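Local coordinates for Bcl-2-like protein FPV039 (Fowlpox virus, PDB 5TZP) that blocks apoptosis of the infected host cell by sequestering and inactivating several proapoptotic Bcl-2 proteins, among them BAK1 and BAX, at residues 22-27 and 113-118; 62-67 and 95-100; 76-81 and 120-125; 86-91 and 132-137. All blocks are in the same frame, centred on the assembly; numbering follows the deposited sequence.

Contact 1: 22-27 and 113-118. With SO4 (sulfate ion), chain O.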
# COMPACT_ATOMS: atom_id res chain seq x y z
N MET A 22 7.16 -1.45 -8.05
CA MET A 22 6.67 -2.50 -7.17
C MET A 22 5.22 -2.29 -6.81
O MET A 22 4.39 -3.18 -6.93
CB MET A 22 7.54 -2.47 -5.93
CG MET A 22 7.17 -3.54 -4.94
SD MET A 22 7.64 -5.22 -5.44
CE MET A 22 9.32 -5.33 -4.86
N ILE A 23 4.89 -1.08 -6.35
CA ILE A 23 3.53 -0.79 -5.91
C ILE A 23 2.54 -0.94 -7.05
O ILE A 23 1.48 -1.57 -6.92
CB ILE A 23 3.50 0.63 -5.33
CG1 ILE A 23 4.34 0.72 -4.05
CG2 ILE A 23 2.03 1.03 -5.06
CD1 ILE A 23 4.71 2.10 -3.61
N GLN A 24 2.84 -0.31 -8.19
CA GLN A 24 1.89 -0.31 -9.31
C GLN A 24 1.70 -1.71 -9.88
O GLN A 24 0.57 -2.13 -10.16
CB GLN A 24 2.33 0.67 -10.38
CG GLN A 24 1.22 0.95 -11.40
CD GLN A 24 1.45 2.12 -12.27
OE1 GLN A 24 2.52 2.70 -12.27
NE2 GLN A 24 0.50 2.42 -13.11
N ASN A 25 2.78 -2.51 -10.00
CA ASN A 25 2.60 -3.90 -10.45
C ASN A 25 1.72 -4.68 -9.49
O ASN A 25 0.89 -5.47 -9.95
CB ASN A 25 3.94 -4.55 -10.73
CG ASN A 25 4.39 -4.23 -12.11
OD1 ASN A 25 3.81 -4.69 -13.06
ND2 ASN A 25 5.46 -3.47 -12.22
N TYR A 26 1.88 -4.53 -8.16
CA TYR A 26 1.01 -5.24 -7.22
C TYR A 26 -0.44 -4.83 -7.44
O TYR A 26 -1.34 -5.67 -7.51
CB TYR A 26 1.46 -5.06 -5.76
CG TYR A 26 0.46 -5.70 -4.85
CD1 TYR A 26 0.27 -7.06 -4.87
CD2 TYR A 26 -0.40 -4.95 -4.14
CE1 TYR A 26 -0.76 -7.68 -4.11
CE2 TYR A 26 -1.43 -5.56 -3.41
CZ TYR A 26 -1.58 -6.87 -3.43
OH TYR A 26 -2.62 -7.48 -2.75
N ILE A 27 -0.71 -3.52 -7.55
CA ILE A 27 -2.09 -3.07 -7.70
C ILE A 27 -2.67 -3.61 -9.01
O ILE A 27 -3.83 -4.06 -9.07
CB ILE A 27 -2.17 -1.55 -7.59
CG1 ILE A 27 -1.87 -1.16 -6.14
CG2 ILE A 27 -3.57 -1.06 -7.97
CD1 ILE A 27 -1.81 0.32 -5.86
N TYR A 113 -8.94 1.56 -13.05
CA TYR A 113 -8.93 1.35 -11.60
C TYR A 113 -7.91 2.25 -10.93
O TYR A 113 -7.57 2.04 -9.75
CB TYR A 113 -8.74 -0.13 -11.22
CG TYR A 113 -7.71 -0.89 -11.99
CD1 TYR A 113 -6.35 -0.91 -11.58
CD2 TYR A 113 -8.03 -1.64 -13.10
CE1 TYR A 113 -5.36 -1.60 -12.27
CE2 TYR A 113 -7.04 -2.28 -13.81
CZ TYR A 113 -5.70 -2.26 -13.36
OH TYR A 113 -4.76 -2.95 -14.12
N TYR A 114 -7.46 3.29 -11.61
CA TYR A 114 -6.71 4.36 -10.97
C TYR A 114 -5.40 3.88 -10.39
O TYR A 114 -4.87 4.56 -9.46
CB TYR A 114 -7.60 5.12 -9.96
CG TYR A 114 -8.81 5.70 -10.61
CD1 TYR A 114 -8.68 6.83 -11.41
CD2 TYR A 114 -10.10 5.14 -10.43
CE1 TYR A 114 -9.75 7.40 -12.06
CE2 TYR A 114 -11.19 5.80 -11.14
CZ TYR A 114 -10.94 6.88 -11.90
OH TYR A 114 -11.95 7.60 -12.72
N ASP A 115 -4.81 2.86 -10.97
CA ASP A 115 -3.52 2.42 -10.47
C ASP A 115 -2.44 3.47 -10.62
O ASP A 115 -1.52 3.51 -9.78
CB ASP A 115 -3.16 1.09 -11.17
CG ASP A 115 -3.05 1.20 -12.65
OD1 ASP A 115 -4.06 1.49 -13.33
OD2 ASP A 115 -1.98 1.04 -13.25
N GLY A 116 -2.50 4.31 -11.61
CA GLY A 116 -1.48 5.33 -11.74
C GLY A 116 -1.49 6.38 -10.64
O GLY A 116 -0.50 6.55 -9.94
N ILE A 117 -2.62 7.06 -10.44
CA ILE A 117 -2.69 8.08 -9.39
C ILE A 117 -2.48 7.46 -8.01
O ILE A 117 -1.88 8.08 -7.12
CB ILE A 117 -3.98 8.94 -9.42
CG1 ILE A 117 -5.30 8.13 -9.43
CG2 ILE A 117 -3.95 10.00 -10.54
CD1 ILE A 117 -6.61 9.03 -9.29
N ILE A 118 -3.02 6.27 -7.80
CA ILE A 118 -2.89 5.65 -6.46
C ILE A 118 -1.46 5.23 -6.18
O ILE A 118 -0.91 5.57 -5.15
CB ILE A 118 -3.91 4.52 -6.34
CG1 ILE A 118 -5.33 5.02 -6.31
CG2 ILE A 118 -3.58 3.69 -5.06
CD1 ILE A 118 -6.33 3.88 -6.44
S SO4 O . -0.30 5.07 -15.66
O1 SO4 O . -1.75 5.37 -15.77
O2 SO4 O . 0.38 5.27 -16.98
O3 SO4 O . -0.25 3.68 -15.23
O4 SO4 O . 0.36 5.93 -14.66

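Contact 2: 62-67 and 95-100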
# COMPACT_ATOMS: atom_id res chain seq x y z
N ASN A 62 -13.83 -6.10 5.96
CA ASN A 62 -15.10 -5.52 6.39
C ASN A 62 -14.93 -4.12 6.96
O ASN A 62 -15.78 -3.27 6.76
CB ASN A 62 -15.77 -6.40 7.45
CG ASN A 62 -16.21 -7.76 6.87
OD1 ASN A 62 -15.65 -8.85 7.22
ND2 ASN A 62 -17.20 -7.71 6.11
N GLU A 63 -13.81 -3.89 7.62
CA GLU A 63 -13.52 -2.55 8.11
C GLU A 63 -13.23 -1.60 6.95
O GLU A 63 -13.68 -0.45 6.93
CB GLU A 63 -12.32 -2.63 9.07
CG GLU A 63 -12.25 -1.38 10.05
CD GLU A 63 -13.25 -1.44 11.15
OE1 GLU A 63 -13.37 -0.54 11.99
OE2 GLU A 63 -14.04 -2.46 11.29
N PHE A 64 -12.47 -2.10 5.98
CA PHE A 64 -12.17 -1.32 4.80
C PHE A 64 -13.46 -0.94 4.08
O PHE A 64 -13.58 0.19 3.56
CB PHE A 64 -11.25 -2.10 3.83
CG PHE A 64 -9.83 -2.34 4.27
CD1 PHE A 64 -9.34 -1.76 5.45
CD2 PHE A 64 -8.99 -3.08 3.51
CE1 PHE A 64 -8.00 -2.00 5.81
CE2 PHE A 64 -7.67 -3.29 3.85
CZ PHE A 64 -7.20 -2.74 5.05
N ASP A 65 -14.44 -1.86 4.06
CA ASP A 65 -15.68 -1.58 3.41
C ASP A 65 -16.40 -0.39 4.06
O ASP A 65 -16.98 0.49 3.38
CB ASP A 65 -16.63 -2.82 3.39
CG ASP A 65 -16.22 -3.86 2.37
OD1 ASP A 65 -15.45 -3.55 1.41
OD2 ASP A 65 -16.66 -5.04 2.56
N ILE A 66 -16.42 -0.36 5.39
CA ILE A 66 -17.04 0.80 6.04
C ILE A 66 -16.27 2.09 5.71
O ILE A 66 -16.89 3.10 5.36
CB ILE A 66 -17.15 0.56 7.54
CG1 ILE A 66 -18.11 -0.62 7.79
CG2 ILE A 66 -17.65 1.85 8.21
CD1 ILE A 66 -18.26 -0.96 9.26
N ILE A 67 -14.95 2.02 5.77
CA ILE A 67 -14.12 3.20 5.49
C ILE A 67 -14.44 3.73 4.09
O ILE A 67 -14.65 4.93 3.87
CB ILE A 67 -12.65 2.83 5.67
CG1 ILE A 67 -12.27 2.70 7.14
CG2 ILE A 67 -11.77 3.90 4.94
CD1 ILE A 67 -11.00 2.05 7.42
N ILE A 95 -0.64 -0.11 1.10
CA ILE A 95 -0.73 -0.72 -0.21
C ILE A 95 -1.91 -1.65 -0.27
O ILE A 95 -2.66 -1.66 -1.26
CB ILE A 95 0.60 -1.42 -0.58
CG1 ILE A 95 1.73 -0.39 -0.69
CG2 ILE A 95 0.47 -2.24 -1.83
CD1 ILE A 95 3.14 -1.03 -0.75
N ALA A 96 -2.12 -2.44 0.76
CA ALA A 96 -3.27 -3.37 0.80
C ALA A 96 -4.60 -2.61 0.72
O ALA A 96 -5.47 -2.96 -0.09
CB ALA A 96 -3.20 -4.21 2.06
N PHE A 97 -4.77 -1.61 1.56
CA PHE A 97 -5.97 -0.78 1.54
C PHE A 97 -6.17 -0.17 0.15
O PHE A 97 -7.28 -0.18 -0.37
CB PHE A 97 -5.88 0.29 2.60
CG PHE A 97 -7.05 1.22 2.50
CD1 PHE A 97 -8.27 0.88 3.11
CD2 PHE A 97 -6.97 2.41 1.84
CE1 PHE A 97 -9.38 1.73 2.97
CE2 PHE A 97 -8.08 3.27 1.73
CZ PHE A 97 -9.28 2.92 2.26
N CYS A 98 -5.13 0.42 -0.40
CA CYS A 98 -5.24 1.12 -1.66
C CYS A 98 -5.51 0.16 -2.80
O CYS A 98 -6.26 0.54 -3.74
CB CYS A 98 -4.01 1.97 -1.95
SG CYS A 98 -3.93 3.48 -0.96
N ALA A 99 -4.92 -1.05 -2.81
CA ALA A 99 -5.29 -2.06 -3.81
C ALA A 99 -6.77 -2.41 -3.69
O ALA A 99 -7.50 -2.45 -4.70
CB ALA A 99 -4.41 -3.29 -3.68
N TYR A 100 -7.21 -2.71 -2.47
CA TYR A 100 -8.60 -3.06 -2.23
C TYR A 100 -9.53 -1.95 -2.72
O TYR A 100 -10.54 -2.20 -3.42
CB TYR A 100 -8.75 -3.30 -0.72
CG TYR A 100 -10.08 -3.84 -0.29
CD1 TYR A 100 -10.39 -5.20 -0.41
CD2 TYR A 100 -11.12 -3.02 0.11
CE1 TYR A 100 -11.60 -5.71 -0.11
CE2 TYR A 100 -12.38 -3.52 0.45
CZ TYR A 100 -12.59 -4.88 0.34
OH TYR A 100 -13.84 -5.38 0.64

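Contact 3: 76-81 and 120-125. With SO4 (sulfate ion), chain N.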
# COMPACT_ATOMS: atom_id res chain seq x y z
N VAL A 76 -5.43 11.65 1.23
CA VAL A 76 -5.43 12.09 2.64
C VAL A 76 -5.21 10.92 3.58
O VAL A 76 -4.41 11.04 4.52
CB VAL A 76 -6.73 12.85 2.97
CG1 VAL A 76 -6.79 13.16 4.49
CG2 VAL A 76 -6.81 14.20 2.22
N ILE A 77 -5.85 9.79 3.30
CA ILE A 77 -5.65 8.60 4.12
C ILE A 77 -4.17 8.20 4.13
O ILE A 77 -3.55 8.01 5.19
CB ILE A 77 -6.57 7.48 3.64
CG1 ILE A 77 -8.03 7.83 3.88
CG2 ILE A 77 -6.18 6.22 4.44
CD1 ILE A 77 -8.94 6.86 3.22
N VAL A 78 -3.57 8.11 2.94
CA VAL A 78 -2.17 7.68 2.81
C VAL A 78 -1.25 8.62 3.57
O VAL A 78 -0.38 8.21 4.36
CB VAL A 78 -1.79 7.62 1.34
CG1 VAL A 78 -0.31 7.35 1.22
CG2 VAL A 78 -2.59 6.50 0.60
N THR A 79 -1.42 9.93 3.37
CA THR A 79 -0.54 10.88 4.03
C THR A 79 -0.77 10.88 5.55
O THR A 79 0.18 11.07 6.29
CB THR A 79 -0.64 12.28 3.35
OG1 THR A 79 -1.93 12.76 3.44
CG2 THR A 79 -0.20 12.20 1.95
N GLN A 80 -2.00 10.66 6.00
CA GLN A 80 -2.21 10.56 7.45
C GLN A 80 -1.36 9.45 8.03
O GLN A 80 -0.72 9.66 9.10
CB GLN A 80 -3.68 10.33 7.74
CG GLN A 80 -4.55 11.61 7.63
CD GLN A 80 -6.07 11.30 7.75
OE1 GLN A 80 -6.54 10.15 7.53
NE2 GLN A 80 -6.83 12.32 7.95
N VAL A 81 -1.37 8.27 7.40
CA VAL A 81 -0.65 7.13 7.99
C VAL A 81 0.82 7.49 8.19
O VAL A 81 1.43 7.12 9.20
CB VAL A 81 -0.82 5.90 7.12
CG1 VAL A 81 0.02 4.74 7.66
CG2 VAL A 81 -2.27 5.46 6.98
N GLU A 120 1.31 6.40 -7.58
CA GLU A 120 2.13 7.61 -7.48
C GLU A 120 1.92 8.30 -6.14
O GLU A 120 2.90 8.79 -5.51
CB GLU A 120 1.84 8.60 -8.62
CG GLU A 120 2.36 8.05 -9.98
CD GLU A 120 2.01 8.90 -11.20
OE1 GLU A 120 2.34 8.43 -12.30
OE2 GLU A 120 1.44 9.99 -11.02
N ALA A 121 0.70 8.33 -5.66
CA ALA A 121 0.44 8.97 -4.35
C ALA A 121 1.15 8.21 -3.22
O ALA A 121 1.73 8.80 -2.32
CB ALA A 121 -1.06 9.04 -4.10
N ILE A 122 1.12 6.88 -3.26
CA ILE A 122 1.79 6.10 -2.22
C ILE A 122 3.29 6.36 -2.31
O ILE A 122 3.97 6.59 -1.29
CB ILE A 122 1.48 4.61 -2.34
CG1 ILE A 122 -0.01 4.35 -2.09
CG2 ILE A 122 2.36 3.83 -1.31
CD1 ILE A 122 -0.45 2.97 -2.52
N THR A 123 3.84 6.29 -3.54
CA THR A 123 5.28 6.50 -3.72
C THR A 123 5.69 7.87 -3.17
O THR A 123 6.68 8.00 -2.47
CB THR A 123 5.61 6.39 -5.22
OG1 THR A 123 5.25 5.06 -5.65
CG2 THR A 123 7.05 6.61 -5.47
N ASP A 124 4.95 8.91 -3.52
CA ASP A 124 5.26 10.27 -3.10
C ASP A 124 5.18 10.40 -1.59
O ASP A 124 6.01 11.07 -0.97
CB ASP A 124 4.30 11.27 -3.72
CG ASP A 124 4.53 11.50 -5.19
OD1 ASP A 124 5.56 11.16 -5.72
OD2 ASP A 124 3.58 12.04 -5.82
N ALA A 125 4.19 9.76 -0.98
CA ALA A 125 4.05 9.83 0.48
C ALA A 125 5.21 9.15 1.19
O ALA A 125 5.67 9.62 2.25
CB ALA A 125 2.73 9.20 0.93
S SO4 N . -10.69 12.08 8.75
O1 SO4 N . -11.47 12.44 7.54
O2 SO4 N . -11.51 11.85 9.97
O3 SO4 N . -9.86 13.28 8.99
O4 SO4 N . -9.93 10.84 8.43

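Contact 4: 86-91 and 132-137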
# COMPACT_ATOMS: atom_id res chain seq x y z
N ILE A 86 7.20 5.98 9.69
CA ILE A 86 7.01 4.91 8.73
C ILE A 86 7.51 3.60 9.35
O ILE A 86 8.44 3.59 10.20
CB ILE A 86 7.73 5.21 7.40
CG1 ILE A 86 7.32 4.31 6.25
CG2 ILE A 86 9.30 5.12 7.58
CD1 ILE A 86 7.75 4.85 4.91
N ASN A 87 6.92 2.47 8.94
CA ASN A 87 7.42 1.13 9.18
C ASN A 87 6.82 0.22 8.14
O ASN A 87 5.93 0.65 7.38
CB ASN A 87 7.19 0.64 10.63
CG ASN A 87 5.76 0.56 11.02
OD1 ASN A 87 4.95 0.03 10.22
ND2 ASN A 87 5.42 0.93 12.24
N TRP A 88 7.29 -1.00 8.03
CA TRP A 88 6.84 -1.87 6.98
C TRP A 88 5.40 -2.29 7.16
O TRP A 88 4.67 -2.43 6.15
CB TRP A 88 7.74 -3.11 6.82
CG TRP A 88 8.98 -2.76 6.12
CD1 TRP A 88 10.27 -2.73 6.68
CD2 TRP A 88 9.14 -2.42 4.74
NE1 TRP A 88 11.14 -2.34 5.72
CE2 TRP A 88 10.52 -2.13 4.52
CE3 TRP A 88 8.25 -2.28 3.68
CZ2 TRP A 88 10.98 -1.76 3.28
CZ3 TRP A 88 8.75 -1.89 2.45
CH2 TRP A 88 10.09 -1.65 2.27
N GLY A 89 4.89 -2.47 8.37
CA GLY A 89 3.47 -2.77 8.53
C GLY A 89 2.58 -1.67 8.00
O GLY A 89 1.52 -1.96 7.45
N ARG A 90 2.97 -0.43 8.24
CA ARG A 90 2.24 0.73 7.73
C ARG A 90 2.24 0.74 6.20
O ARG A 90 1.21 1.03 5.56
CB ARG A 90 2.76 2.03 8.30
CG ARG A 90 2.35 2.17 9.81
CD ARG A 90 2.90 3.40 10.39
NE ARG A 90 2.56 3.52 11.82
CZ ARG A 90 2.23 4.67 12.38
NH1 ARG A 90 2.06 5.80 11.69
NH2 ARG A 90 1.85 4.60 13.66
N ILE A 91 3.41 0.51 5.61
CA ILE A 91 3.54 0.47 4.14
C ILE A 91 2.65 -0.62 3.59
O ILE A 91 1.91 -0.40 2.62
CB ILE A 91 5.02 0.29 3.73
CG1 ILE A 91 5.78 1.56 4.05
CG2 ILE A 91 5.13 -0.04 2.24
CD1 ILE A 91 7.34 1.36 3.92
N SER A 132 15.53 8.48 2.66
CA SER A 132 16.74 7.90 3.24
C SER A 132 16.46 6.61 3.99
O SER A 132 17.22 5.63 3.90
CB SER A 132 17.36 8.96 4.17
OG SER A 132 17.96 9.89 3.33
N TRP A 133 15.32 6.56 4.69
CA TRP A 133 14.89 5.31 5.35
C TRP A 133 14.74 4.19 4.35
O TRP A 133 15.24 3.08 4.56
CB TRP A 133 13.57 5.54 6.15
CG TRP A 133 13.05 4.36 6.86
CD1 TRP A 133 13.29 4.03 8.12
CD2 TRP A 133 12.19 3.34 6.32
NE1 TRP A 133 12.61 2.88 8.46
CE2 TRP A 133 11.93 2.42 7.37
CE3 TRP A 133 11.56 3.16 5.10
CZ2 TRP A 133 11.12 1.29 7.18
CZ3 TRP A 133 10.73 2.05 4.93
CH2 TRP A 133 10.51 1.15 5.94
N PHE A 134 14.08 4.46 3.23
CA PHE A 134 13.83 3.44 2.21
C PHE A 134 15.11 2.93 1.59
O PHE A 134 15.30 1.70 1.47
CB PHE A 134 12.86 4.01 1.19
CG PHE A 134 12.43 3.05 0.10
CD1 PHE A 134 11.71 1.90 0.39
CD2 PHE A 134 12.75 3.29 -1.20
CE1 PHE A 134 11.23 1.09 -0.69
CE2 PHE A 134 12.32 2.46 -2.23
CZ PHE A 134 11.57 1.37 -1.96
N ILE A 135 16.02 3.83 1.24
CA ILE A 135 17.30 3.40 0.70
C ILE A 135 18.04 2.57 1.73
O ILE A 135 18.66 1.53 1.41
CB ILE A 135 18.11 4.65 0.26
CG1 ILE A 135 17.40 5.33 -0.90
CG2 ILE A 135 19.56 4.25 -0.06
CD1 ILE A 135 17.93 6.74 -1.16
N ASP A 136 17.99 2.97 2.98
CA ASP A 136 18.73 2.27 4.03
C ASP A 136 18.17 0.89 4.35
O ASP A 136 18.88 0.02 4.88
CB ASP A 136 18.80 3.18 5.26
CG ASP A 136 19.57 2.57 6.35
OD1 ASP A 136 20.81 2.48 6.16
OD2 ASP A 136 18.89 2.10 7.29
N GLN A 137 16.90 0.66 4.05
CA GLN A 137 16.25 -0.62 4.09
C GLN A 137 16.69 -1.51 2.94
O GLN A 137 16.21 -2.64 2.81
CB GLN A 137 14.74 -0.47 4.04
CG GLN A 137 14.11 0.07 5.37
CD GLN A 137 14.35 -0.87 6.50
OE1 GLN A 137 13.93 -2.02 6.44
NE2 GLN A 137 14.97 -0.40 7.57

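Contact 1: 22-27 and 113-118
The first half of the BH2 motif, where helix 115-136 begins behind its N-cap residue Tyr114, meets the middle of helix 14-32 in this Bcl-2 helical bundle. Gln24 carries the polar half. Its CG lies anti to the backbone N (chi1 -167°) and the rest of the chain is extended, which carries the amide across to the first turn of the other helix. There NE2 donates to Asp115 OD2 over 2.8 Å in an almost straight bond (173°). The carboxylate oxygen sits in the amide plane, whereas the donor approaches from above the carboxylate plane. The same NE2 gives a second, more bent bond of 2.6 Å to O3 of a sulfate ion, probably from the crystallisation liquor, so two acceptors hold the amide. Beneath this polar layer Ile27 points at the partner helix. Its CG2 rests 3.9 Å from Asp115 CB, and its CD1 meets Ile118 CG2, also at 3.9 Å, the two side chains crossing at about a right angle. Tyr113 flanks the contact from the preceding loop and lies along helix 14-32 against Ile28 and Asn31. A polar outer layer over buried isoleucines here joins the N-terminal helix to the BH2 helix of the Bcl-2 fold.

Contact 2: 62-67 and 95-100
An aromatic cluster of Phe64, Phe97 and Tyr100 joins helix 43-68 to the BH1-bearing helix 88-105, two helices that both contribute to the lining of the BH3-binding groove of the Bcl-2 fold. The short helical segments cross at -63° with their axes 10.9 Å apart, a separation bridged by rings. Two aromatic pairs dominate. The edge of Phe97 is directed at the face of Phe64 in a T-shaped pair, with planes at 88° and centroids 5.1 Å apart; CD1 of Phe97 is the atom over that face, displaced toward the rim. Phe64 is the ring common to both pairs: it turns its own edge to the face of Tyr100, an offset edge-to-face pair with planes at 60°. Both Phe97 and Tyr100 have CG anti to the backbone N.

Aliphatic packing extends the cluster: Ile67 CG2 lies 3.8 Å from both CE1 and CZ of Phe97, while Phe64 CB rests beside CD2 and CE2 of Tyr100. Phe64, Ile67 and Phe97 also pack on apolar side chains of the bound Bik BH3 peptide. The polar component is a single hydrogen bond at the margin. Tyr100 OH donates to Asp65 OD1 over 2.6 Å, with OD1 at the edge of the tyrosine ring and the hydroxyl approaching from above the carboxylate plane.

Contact 3: 76-81 and 120-125
Val78 and Ala125 make the closest approach between 76-81 and 120-125, with Val78 CG1 only 3.6 Å from Ala125 CB. Both residues direct their CB atoms at the opposite helix. CG1 of Val78 is anti to its backbone N (chi1 173°), and this places it against the alanine methyl. The same CG1 lies 4.2 Å from Ile122 CA, next to the backbone one turn earlier, while the other branch, CG2, faces Ile122 CG1 at 4.3 Å. CG1 thus spans Ile122 and Ala125, whereas CG2 stays with Ile122. At the more exposed margin, Thr79 CG2 adds a looser contact of 4.3 Å to the CB of Ala125.

The segments run in similar directions, 22° apart, with axes 9.6 Å from each other, and the CA atoms of Thr79 and Ala125 are separated by 5.9 Å. The interface between them is apolar, and the hydroxyl of Thr79 turns back to its own helix, bonding to Asn75 O. On the groove side of helix 74-81, Ile77 packs on an apolar side chain of the bound peptide. Gln80 uses OE1 for a hydrogen bond to the peptide backbone, and its NE2 makes weak bonds to a sulfate that the peptide also binds.

Farther inward, Val78 and Ile122 both pack on Cys98 of helix 88-105, and Ile122 and Val81 on Ile94. The short helix 74-81 is therefore seated against both the BH2 helix 115-136 and the central helix 88-105.

Contact 4: 86-91 and 132-137
Trp133 lies beneath Ile86, whose CG2 methyl stands over the indole face in a CH-pi contact, 3.7 Å from the centroid of the five-membered ring and 15° off its normal. Gln137 CG packs on the opposite face, so the indole is sandwiched. With CG anti to the backbone N (chi1 -180°), Trp133 extends toward helix 88-105, and its far corner reaches Trp88: CH2 of Trp133 sits over one face of Trp88, 3.6 Å from CE2. The two ring systems meet obliquely, at 45°. Ile91 CD1 closes on the same corner tip to tip, 3.6 Å from Trp133 CZ3.

NE1 of Trp88 donates to Gln137 OE1 over 2.9 Å, nearly straight and in the Trp88 plane, although it approaches from above the carbonyl plane of the amide. A bend at chi2 of Gln137 brings this oxygen back to the tryptophan.

Asn87 is the N-cap of helix 88-105, its OD1 accepting from Arg90 N at 2.8 Å. Arg90 NE pairs with an acidic side chain of the bound BH3 peptide. The contact thus packs the N-terminal end of helix 88-105 and the loop residues just before it against the C-terminal end of helix 115-136, with Phe134, touched by Trp88 CH2, continuing toward helix 14-32.

In the fold
The four contacts tie together the five helices of one all-helical Bcl-2 domain. Helix 115-136 serves contacts 1, 3 and 4 in succession, from its beginning to its end, while contacts 2 and 4 share helix 88-105. The centres of contacts 1 and 4 are about 19 Å apart, with the middle of the chain between them. Both segments of contact 2 fall between those of contact 1 in sequence, whereas the other pairs alternate. Cys98, Val78, Ile122 and Ile118 join contacts 1, 2 and 3 through a shared core, and Arg90 NH1 probably bonds to Val81 O between contacts 3 and 4. Contacts 2, 3 and 4 border the groove that holds the BH3 peptide, consistent with sequestering proapoptotic partners.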